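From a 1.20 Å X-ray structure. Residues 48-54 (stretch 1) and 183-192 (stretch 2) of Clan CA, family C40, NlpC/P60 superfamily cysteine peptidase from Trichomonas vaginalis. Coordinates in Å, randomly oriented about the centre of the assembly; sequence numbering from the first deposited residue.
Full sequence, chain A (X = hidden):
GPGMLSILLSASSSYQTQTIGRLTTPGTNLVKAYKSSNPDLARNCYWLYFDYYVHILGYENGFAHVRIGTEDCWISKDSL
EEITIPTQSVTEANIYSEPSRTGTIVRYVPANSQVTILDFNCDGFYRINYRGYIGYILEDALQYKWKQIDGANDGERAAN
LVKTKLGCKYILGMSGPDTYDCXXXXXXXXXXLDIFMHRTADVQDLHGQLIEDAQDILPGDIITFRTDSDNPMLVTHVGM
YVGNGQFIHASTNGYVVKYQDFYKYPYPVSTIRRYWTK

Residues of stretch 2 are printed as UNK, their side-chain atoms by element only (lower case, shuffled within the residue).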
# COMPACT_ATOMS: atom_id res chain seq x y z
N LEU A 48 1.52 -13.02 -2.06
CA LEU A 48 1.44 -11.68 -2.63
C LEU A 48 1.14 -11.80 -4.12
O LEU A 48 1.25 -12.89 -4.68
CB LEU A 48 2.70 -10.85 -2.38
CG LEU A 48 2.96 -10.50 -0.93
CD1 LEU A 48 4.29 -9.77 -0.82
CD2 LEU A 48 1.83 -9.70 -0.32
N TYR A 49 0.74 -10.68 -4.75
CA TYR A 49 0.02 -10.73 -6.02
C TYR A 49 0.62 -9.82 -7.09
O TYR A 49 1.24 -8.81 -6.80
CB TYR A 49 -1.48 -10.44 -5.80
CG TYR A 49 -2.09 -11.44 -4.87
CD1 TYR A 49 -2.41 -12.71 -5.31
CD2 TYR A 49 -2.21 -11.17 -3.51
CE1 TYR A 49 -2.93 -13.66 -4.47
CE2 TYR A 49 -2.68 -12.11 -2.66
CZ TYR A 49 -3.05 -13.36 -3.12
OH TYR A 49 -3.54 -14.32 -2.25
N PHE A 50 0.35 -10.21 -8.34
CA PHE A 50 0.83 -9.49 -9.50
C PHE A 50 0.52 -8.00 -9.41
O PHE A 50 -0.59 -7.60 -9.05
CB PHE A 50 0.12 -10.08 -10.73
CG PHE A 50 0.46 -9.39 -12.01
CD1 PHE A 50 1.72 -9.49 -12.57
CD2 PHE A 50 -0.48 -8.59 -12.60
CE1 PHE A 50 1.99 -8.79 -13.72
CE2 PHE A 50 -0.21 -7.91 -13.80
CZ PHE A 50 1.02 -8.00 -14.34
N ASP A 51 1.52 -7.18 -9.73
CA ASP A 51 1.41 -5.73 -9.83
C ASP A 51 1.29 -5.03 -8.49
O ASP A 51 1.06 -3.83 -8.47
CB ASP A 51 0.33 -5.30 -10.82
CG ASP A 51 0.54 -3.91 -11.38
OD1 ASP A 51 1.66 -3.61 -11.82
OD2 ASP A 51 -0.43 -3.14 -11.45
N TYR A 52 1.47 -5.74 -7.38
CA TYR A 52 1.65 -5.08 -6.10
C TYR A 52 3.03 -4.42 -6.06
O TYR A 52 3.99 -4.90 -6.65
CB TYR A 52 1.53 -6.10 -4.95
CG TYR A 52 0.11 -6.48 -4.52
CD1 TYR A 52 -1.00 -6.19 -5.32
CD2 TYR A 52 -0.11 -7.12 -3.30
CE1 TYR A 52 -2.27 -6.54 -4.92
CE2 TYR A 52 -1.39 -7.46 -2.91
CZ TYR A 52 -2.46 -7.17 -3.71
OH TYR A 52 -3.72 -7.51 -3.31
N TYR A 53 3.10 -3.33 -5.30
CA TYR A 53 4.34 -2.61 -5.05
C TYR A 53 4.85 -2.93 -3.64
O TYR A 53 4.07 -3.01 -2.68
CB TYR A 53 4.12 -1.10 -5.23
CG TYR A 53 3.59 -0.65 -6.57
CD1 TYR A 53 3.69 -1.42 -7.70
CD2 TYR A 53 2.95 0.56 -6.66
CE1 TYR A 53 3.18 -0.96 -8.91
CE2 TYR A 53 2.47 1.04 -7.87
CZ TYR A 53 2.59 0.27 -8.98
OH TYR A 53 2.09 0.74 -10.18
N VAL A 54 6.17 -3.05 -3.52
CA VAL A 54 6.82 -3.35 -2.25
C VAL A 54 8.08 -2.51 -2.14
O VAL A 54 8.62 -2.02 -3.14
CB VAL A 54 7.16 -4.85 -2.09
CG1 VAL A 54 5.91 -5.67 -2.21
CG2 VAL A 54 8.22 -5.28 -3.08
N UNK A 183 -12.34 -8.78 -1.48
CA UNK A 183 -11.22 -8.55 -0.56
C UNK A 183 -9.93 -8.20 -1.31
O UNK A 183 -9.10 -7.45 -0.79
o UNK A 183 -11.03 -10.90 -0.59
c UNK A 183 -11.06 -9.81 0.31
N UNK A 184 -9.79 -8.65 -2.55
CA UNK A 184 -8.62 -8.27 -3.34
C UNK A 184 -8.62 -6.80 -3.68
O UNK A 184 -7.57 -6.15 -3.70
N UNK A 185 -9.79 -6.24 -3.93
CA UNK A 185 -9.90 -4.81 -4.16
C UNK A 185 -9.41 -4.02 -2.96
O UNK A 185 -8.73 -3.00 -3.11
c UNK A 185 -11.65 -3.00 -4.82
c UNK A 185 -13.13 -2.77 -5.00
c UNK A 185 -11.37 -4.46 -4.52
c UNK A 185 -10.90 -2.51 -6.08
N UNK A 186 -9.77 -4.46 -1.73
CA UNK A 186 -9.35 -3.74 -0.53
C UNK A 186 -7.85 -3.82 -0.37
O UNK A 186 -7.21 -2.80 -0.10
s UNK A 186 -12.50 -2.90 0.57
c UNK A 186 -11.56 -4.45 0.69
c UNK A 186 -12.61 -2.73 -1.23
c UNK A 186 -10.03 -4.34 0.70
N UNK A 187 -7.28 -5.01 -0.53
CA UNK A 187 -5.85 -5.17 -0.30
C UNK A 187 -5.06 -4.39 -1.35
O UNK A 187 -4.07 -3.73 -1.02
n UNK A 187 -2.99 -8.82 1.02
c UNK A 187 -3.56 -8.30 -0.04
c UNK A 187 -4.00 -6.86 0.07
o UNK A 187 -3.69 -8.93 -1.10
c UNK A 187 -5.47 -6.64 -0.29
N UNK A 188 -5.51 -4.44 -2.61
CA UNK A 188 -4.86 -3.69 -3.67
C UNK A 188 -4.85 -2.19 -3.34
O UNK A 188 -3.84 -1.50 -3.52
c UNK A 188 -5.75 -1.73 -6.36
c UNK A 188 -5.58 -3.97 -5.00
c UNK A 188 -5.13 -2.99 -6.06
n UNK A 188 -3.89 -1.89 -7.55
c UNK A 188 -6.93 -1.11 -5.94
c UNK A 188 -5.27 0.18 -7.81
c UNK A 188 -7.23 0.13 -6.45
c UNK A 188 -6.39 0.77 -7.35
c UNK A 188 -4.94 -1.07 -7.29
c UNK A 188 -4.01 -3.04 -6.80
N UNK A 189 -6.00 -1.64 -2.97
CA UNK A 189 -6.09 -0.20 -2.77
C UNK A 189 -5.09 0.23 -1.70
O UNK A 189 -4.39 1.24 -1.84
c UNK A 189 -7.51 0.21 -2.39
N UNK A 190 -5.04 -0.51 -0.59
CA UNK A 190 -4.09 -0.15 0.46
C UNK A 190 -2.64 -0.43 0.07
O UNK A 190 -1.73 0.31 0.49
c UNK A 190 -5.55 0.17 2.47
c UNK A 190 -5.11 1.29 3.14
c UNK A 190 -7.33 1.95 3.60
o UNK A 190 -8.18 2.88 4.14
c UNK A 190 -6.91 -0.05 2.37
c UNK A 190 -4.52 -0.75 1.82
c UNK A 190 -7.80 0.86 2.91
c UNK A 190 -5.98 2.18 3.67
N UNK A 191 -2.40 -1.40 -0.81
CA UNK A 191 -1.05 -1.62 -1.34
C UNK A 191 -0.55 -0.34 -1.99
O UNK A 191 0.62 0.03 -1.84
c UNK A 191 -1.04 -2.75 -2.36
o UNK A 191 0.65 -2.45 -4.04
c UNK A 191 0.34 -2.93 -2.95
n UNK A 191 1.21 -3.57 -2.20
N UNK A 192 -1.42 0.37 -2.71
CA UNK A 192 -1.02 1.60 -3.38
C UNK A 192 -0.76 2.76 -2.44
O UNK A 192 -0.20 3.79 -2.86
c UNK A 192 -2.16 1.02 -5.61
c UNK A 192 -0.88 1.02 -6.38
n UNK A 192 -0.48 -1.36 -9.13
c UNK A 192 -2.10 1.95 -4.39
c UNK A 192 -0.47 -0.89 -7.89
n UNK A 192 0.02 -1.63 -6.94
n UNK A 192 -0.94 0.32 -7.66

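Position 183 carries one carbon and one oxygen beyond CA, an unbranched hydroxymethyl out of reach of stretch 1: S183. Position 184 has no side-chain atoms, which makes it G184; its carbonyl O accepts the backbone hydrogen bond from N of position 188.

At position 185 four carbons fork at the second, and CA-to-CB points away from stretch 1. The fork at the second carbon, not the first, excludes isoleucine, so this is L185. Position 186 also points away; its unbranched chain of two carbons, a sulfur and a terminal carbon is the thioether of M186.

Position 187 points toward stretch 1. Three carbons end in a fork of one oxygen and one nitrogen, a primary amide whose oxygen lies 2.6 Å from Y52 OH, at the edge of the Y52 ring. This is Q187, with chi1 and chi2 both t. The short contact is a hydrogen bond donated by Y52 OH. Q187 OE1 also lies 3.6 Å from Y49 CD2, while NE2 is satisfied elsewhere in the structure.

Position 188 bears one carbon, then fused five- and six-membered rings of eight carbons and one nitrogen. Its CB packs 4.2 Å from Y52 CE1, an apolar contact; the indole identifies W188. Position 189 has a single carbon, out of reach: A189. Position 190 has one carbon and a six-carbon ring bearing an oxygen, also out of reach, hence Y190.

Position 191 points toward stretch 1 with two carbons, the second holding one oxygen and one nitrogen. The oxygen lies 2.9 Å from Y53 N, and CB lies over one face of the Y52 ring: N191. Y53 N donates to OD1 at a nearly linear 176°, and N191 ND2 donates to Y53 O at 3.0 Å, so one amide pairs with both polar backbone groups of Y53.

Position 192 shows three carbons, a nitrogen and a carbon carrying two more nitrogens, one of them 2.9 Å from D51 O: R192. Its NH1 and NH2 both donate to D51 O (2.9 and 3.0 Å), and R192 NH2 forms a salt bridge with D51 OD2 at 2.9 Å. The guanidinium lies flat on Y53, planes 3° apart, with R192 CZ 3.6 Å from the ring centroid, a cation-pi arrangement. A weak bond from R192 NH1 to N191 OD1 (3.1 Å) links the neighbours.

The contact buries 434 Å² in total. The type II turn from Y49 to Y52 presents D51 O to the arginine. Q187 takes the Y52 hydroxyl, N191 pairs with the Y53 backbone, and R192 binds D51 while stacking on the Y53 ring.

Stretch 2, residues 183-192: SGLMQWAYNR
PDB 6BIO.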